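Local coordinates for 3-chlorocatechol 1,2-dioxygenase (Rhodococcus opacus, PDB 2BOY), which catalyses the intradiol, ortho cleavage of 3-chlorocatechol with molecular oxygen at a non-haem ferric iron, a key step of a modified ortho-pathway, at the interface of chains A and B. Residues are numbered along the deposited sequence; one frame, centred on the assembly and turned at random. Chains: chain A/B, 3-chlorocatechol 1,2-dioxygenase.

Contacts 1 and 2 lie about 16 Å apart, measured between the centres of their C-alpha atoms, and both are built on the N-terminal helix 3-24 of chain A. Its first turns, from A:Thr3 to A:Gly11, run along the end of B helix 174-182 in contact 2; further on, A:Ile14, A:Ile17 and A:Asn18 meet the junction of B helices 47-54 and 56-64, A:Ile17 also touching B helix 3-24, in contact 1. One helix is thus held along much of its length by segments of the partner far apart in sequence. Two-fold symmetry repeats both contacts with the chains exchanged, in keeping with a helix-mediated dimer.

Contact 1: the interface of chains A and B. Residues chain A 14, 17-18; chain B 13, 17, 54-55, 57-58.
One face of the B:Phe54 ring carries the methyl CD1 of A:Ile14, a CH-pi contact 4.0 Å from the ring centroid and shifted toward the rim. The neighbouring B:Phe55 ring has B:Phe54 CB over one face and, in plane at its edge, the amide oxygen OD1 of A:Asn18, 3.4 Å from B:Phe55 CD2. A:Asn18 crosses this ring at about a right angle, with amide and ring planes 61° apart. Its CG stands beside its own backbone N (chi1 -79°), and the turn about the next bond then directs ND2 at the backbone carbonyl of B:Phe54. The hydrogen bond from A:Asn18 ND2 to B:Phe54 O is 3.0 Å long and nearly straight, 175° at the hydrogen, and lies in both the amide and the carbonyl plane, so it fixes the amide's rotation. A:Asn18 CG also packs 3.6 Å from the methyl CB of B:Ala58. An alanine here would remove the amide and with it this donor, which would probably weaken the hold on the B:Phe54 carbonyl and loosen the packing against B:Phe55 and B:Ala58. Alongside, A:Ile17 directs its CG2 branch, anti to the backbone N, toward B:Phe55 CE2 at 3.6 Å. The same methyl meets CE of the extended B:Met13 at 3.9 Å, while CD1 of A:Ile17 points toward B:Ile17 CD1. The patch probably contributes a largely apolar part of the dimer interface, with the A:Asn18 amide giving a well-directed polar link.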
loop_
_atom_site.group_PDB
_atom_site.type_symbol
_atom_site.label_atom_id
_atom_site.label_comp_id
_atom_site.label_asym_id
_atom_site.label_seq_id
_atom_site.Cartn_x
_atom_site.Cartn_y
_atom_site.Cartn_z
ATOM N N ILE A 14 1.555 10.326 -3.268
ATOM C CA ILE A 14 0.585 10.712 -2.226
ATOM C C ILE A 14 -0.362 11.809 -2.733
ATOM O O ILE A 14 -1.582 11.674 -2.638
ATOM C CB ILE A 14 1.335 11.140 -0.931
ATOM C CG1 ILE A 14 2.065 9.920 -0.343
ATOM C CG2 ILE A 14 0.353 11.727 0.099
ATOM C CD1 ILE A 14 2.942 10.250 0.859
ATOM N N ILE A 17 -2.844 10.384 -5.170
ATOM C CA ILE A 17 -3.904 9.584 -4.550
ATOM C C ILE A 17 -4.917 10.525 -3.886
ATOM O O ILE A 17 -6.120 10.332 -4.002
ATOM C CB ILE A 17 -3.294 8.632 -3.546
ATOM C CG1 ILE A 17 -2.632 7.467 -4.311
ATOM C CG2 ILE A 17 -4.336 8.098 -2.586
ATOM C CD1 ILE A 17 -1.616 6.808 -3.490
ATOM N N ASN A 18 -4.414 11.578 -3.241
ATOM C CA ASN A 18 -5.311 12.564 -2.602
ATOM C C ASN A 18 -6.174 13.350 -3.614
ATOM O O ASN A 18 -7.286 13.748 -3.318
ATOM C CB ASN A 18 -4.523 13.481 -1.641
ATOM C CG ASN A 18 -4.242 12.807 -0.291
ATOM O OD1 ASN A 18 -5.015 11.979 0.169
ATOM N ND2 ASN A 18 -3.124 13.142 0.316
ATOM N N MET B 13 -5.842 5.499 -9.288
ATOM C CA MET B 13 -4.738 5.553 -8.329
ATOM C C MET B 13 -3.527 4.740 -8.797
ATOM O O MET B 13 -2.383 5.197 -8.730
ATOM C CB MET B 13 -5.195 5.071 -6.933
ATOM C CG MET B 13 -6.193 6.010 -6.257
ATOM S SD MET B 13 -6.621 5.418 -4.627
ATOM C CE MET B 13 -7.722 6.808 -4.038
ATOM N N ILE B 17 0.221 6.235 -9.879
ATOM C CA ILE B 17 1.472 5.710 -9.360
ATOM C C ILE B 17 2.391 5.241 -10.512
ATOM O O ILE B 17 3.590 5.589 -10.549
ATOM C CB ILE B 17 1.227 4.601 -8.334
ATOM C CG1 ILE B 17 0.536 5.177 -7.075
ATOM C CG2 ILE B 17 2.540 3.921 -7.945
ATOM C CD1 ILE B 17 -0.140 4.074 -6.253
ATOM N N PHE B 54 -1.179 10.564 6.074
ATOM C CA PHE B 54 -1.065 11.062 4.703
ATOM C C PHE B 54 -2.344 11.252 3.910
ATOM O O PHE B 54 -2.354 12.040 2.946
ATOM C CB PHE B 54 -0.101 10.163 3.935
ATOM C CG PHE B 54 1.341 10.306 4.399
ATOM C CD1 PHE B 54 2.035 11.496 4.195
ATOM C CD2 PHE B 54 1.969 9.273 5.066
ATOM C CE1 PHE B 54 3.368 11.619 4.613
ATOM C CE2 PHE B 54 3.295 9.389 5.508
ATOM C CZ PHE B 54 3.992 10.557 5.263
ATOM N N PHE B 55 -3.377 10.506 4.270
ATOM C CA PHE B 55 -4.628 10.464 3.511
ATOM C C PHE B 55 -5.907 10.858 4.278
ATOM O O PHE B 55 -6.862 11.324 3.645
ATOM C CB PHE B 55 -4.823 9.077 2.837
ATOM C CG PHE B 55 -3.609 8.614 2.093
ATOM C CD1 PHE B 55 -2.803 7.628 2.618
ATOM C CD2 PHE B 55 -3.244 9.202 0.874
ATOM C CE1 PHE B 55 -1.649 7.219 1.947
ATOM C CE2 PHE B 55 -2.108 8.778 0.188
ATOM C CZ PHE B 55 -1.298 7.798 0.733
ATOM N N HIS B 57 -6.814 13.329 6.047
ATOM C CA HIS B 57 -7.239 14.726 5.842
ATOM C C HIS B 57 -8.006 14.952 4.535
ATOM O O HIS B 57 -8.898 15.815 4.471
ATOM C CB HIS B 57 -6.036 15.667 5.948
ATOM C CG HIS B 57 -5.144 15.639 4.755
ATOM N ND1 HIS B 57 -4.068 14.787 4.643
ATOM C CD2 HIS B 57 -5.178 16.354 3.609
ATOM C CE1 HIS B 57 -3.465 14.993 3.487
ATOM N NE2 HIS B 57 -4.131 15.928 2.834
ATOM N N ALA B 58 -7.683 14.173 3.498
ATOM C CA ALA B 58 -8.357 14.293 2.207
ATOM C C ALA B 58 -9.742 13.661 2.252
ATOM O O ALA B 58 -10.701 14.236 1.744
ATOM C CB ALA B 58 -7.489 13.651 1.091
#

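Contact 2: the interface of chains A and B. Residues chain A 2-3, 6-7, 10-11; chain B 178, 180-184.
The start of A helix 3-24 lies against the end of B helix 174-182 and the loop that follows it, B:Gly183 and B:Trp184. In this intradiol ring-cleavage dioxygenase the helix belongs to the N-terminal region characteristic of catechol dioxygenases, whereas the B segment comes from the part of the chain that also supplies the iron ligands. B:Trp184 presents the tip of its six-membered ring to the A backbone: B:Trp184 CH2 is 3.6 Å from the amide nitrogen A:Gly11 N, which lies at the edge of the indole in plane with it, as does A:Val10 C. The adjoining CZ2 reaches A:Gly7 O at 3.5 Å. CG lies anti to its own carbonyl carbon (chi1 -60°), and the turn about the next bond (chi2 -24°) sets the indole so that B:Ala182 CB sits over its centre, 3.5 Å above the plane, and supports it from within chain B. That methyl also faces across the interface, 3.8 Å from A:Gly7 CA. The two glycines bring no side chain between helix and indole, so ring and methyl can approach the backbone closely. A:Val10 crosses the indole obliquely, and its branches CG1 and CG2 meet B:Leu178 tip to tip, each 4.2 Å from the CD1 methyl. Nearer the N terminus, the hydroxyl OG1 of A:Thr6 makes a weak hydrogen bond of 3.2 Å to the backbone carbonyl B:Ala181 O, in the last turn of the B helix. A:Thr3 rests on the B:Gly183 turn through CB, 4.0 Å from B:Gly183 CA. There the B backbone takes a positive phi of 73° as the helix gives way to the loop that carries B:Trp184.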
loop_
_atom_site.group_PDB
_atom_site.type_symbol
_atom_site.label_atom_id
_atom_site.label_comp_id
_atom_site.label_asym_id
_atom_site.label_seq_id
_atom_site.Cartn_x
_atom_site.Cartn_y
_atom_site.Cartn_z
ATOM N N SER A 2 18.755 9.914 -2.578
ATOM C CA SER A 2 18.661 11.253 -1.923
ATOM C C SER A 2 17.306 11.486 -1.242
ATOM O O SER A 2 16.289 10.900 -1.647
ATOM C CB SER A 2 18.970 12.364 -2.933
ATOM O OG SER A 2 17.860 12.667 -3.749
ATOM N N THR A 3 17.296 12.351 -0.217
ATOM C CA THR A 3 16.043 12.751 0.422
ATOM C C THR A 3 15.228 13.501 -0.616
ATOM O O THR A 3 13.996 13.358 -0.679
ATOM C CB THR A 3 16.268 13.602 1.738
ATOM O OG1 THR A 3 16.983 14.814 1.437
ATOM C CG2 THR A 3 17.184 12.858 2.738
ATOM N N THR A 6 13.659 10.779 -3.063
ATOM C CA THR A 6 12.542 10.014 -2.486
ATOM C C THR A 6 11.351 10.827 -2.070
ATOM O O THR A 6 10.208 10.449 -2.371
ATOM C CB THR A 6 12.891 8.863 -1.524
ATOM O OG1 THR A 6 12.261 9.040 -0.240
ATOM C CG2 THR A 6 14.299 8.680 -1.295
ATOM N N GLY A 7 11.607 11.999 -1.495
ATOM C CA GLY A 7 10.533 12.961 -1.335
ATOM C C GLY A 7 9.813 13.332 -2.621
ATOM O O GLY A 7 8.596 13.488 -2.614
ATOM N N VAL A 10 7.678 9.915 -3.720
ATOM C CA VAL A 10 6.613 9.620 -2.753
ATOM C C VAL A 10 5.642 10.787 -2.621
ATOM O O VAL A 10 4.438 10.592 -2.569
ATOM C CB VAL A 10 7.151 9.187 -1.364
ATOM C CG1 VAL A 10 5.993 8.672 -0.469
ATOM C CG2 VAL A 10 8.238 8.125 -1.498
ATOM N N GLY A 11 6.163 12.016 -2.615
ATOM C CA GLY A 11 5.277 13.176 -2.580
ATOM C C GLY A 11 4.288 13.187 -3.726
ATOM O O GLY A 11 3.087 13.403 -3.515
ATOM N N LEU B 178 9.956 6.492 6.737
ATOM C CA LEU B 178 9.585 7.111 5.461
ATOM C C LEU B 178 9.723 8.637 5.519
ATOM O O LEU B 178 10.236 9.267 4.577
ATOM C CB LEU B 178 8.159 6.742 5.031
ATOM C CG LEU B 178 7.595 7.568 3.862
ATOM C CD1 LEU B 178 8.427 7.306 2.616
ATOM C CD2 LEU B 178 6.177 7.252 3.594
ATOM N N ALA B 180 11.640 10.457 7.453
ATOM C CA ALA B 180 13.070 10.771 7.449
ATOM C C ALA B 180 13.662 10.619 6.041
ATOM O O ALA B 180 14.288 11.554 5.521
ATOM C CB ALA B 180 13.798 9.866 8.424
ATOM N N ALA B 181 13.446 9.453 5.431
ATOM C CA ALA B 181 13.889 9.156 4.057
ATOM C C ALA B 181 13.427 10.151 3.028
ATOM O O ALA B 181 14.106 10.343 1.997
ATOM C CB ALA B 181 13.442 7.762 3.630
ATOM N N ALA B 182 12.254 10.745 3.249
ATOM C CA ALA B 182 11.686 11.680 2.283
ATOM C C ALA B 182 12.077 13.132 2.557
ATOM O O ALA B 182 11.720 14.018 1.770
ATOM C CB ALA B 182 10.147 11.565 2.223
ATOM N N GLY B 183 12.791 13.375 3.658
ATOM C CA GLY B 183 13.161 14.743 4.038
ATOM C C GLY B 183 11.992 15.564 4.561
ATOM O O GLY B 183 11.961 16.788 4.409
ATOM N N TRP B 184 11.018 14.896 5.183
ATOM C CA TRP B 184 9.818 15.580 5.709
ATOM C C TRP B 184 9.777 15.546 7.229
ATOM O O TRP B 184 10.111 14.521 7.844
ATOM C CB TRP B 184 8.538 14.893 5.191
ATOM C CG TRP B 184 8.409 14.880 3.716
ATOM C CD1 TRP B 184 8.990 15.751 2.821
ATOM C CD2 TRP B 184 7.651 13.960 2.950
ATOM N NE1 TRP B 184 8.628 15.411 1.541
ATOM C CE2 TRP B 184 7.808 14.309 1.595
ATOM C CE3 TRP B 184 6.863 12.845 3.271
ATOM C CZ2 TRP B 184 7.197 13.590 0.556
ATOM C CZ3 TRP B 184 6.260 12.131 2.247
ATOM C CH2 TRP B 184 6.437 12.500 0.903
#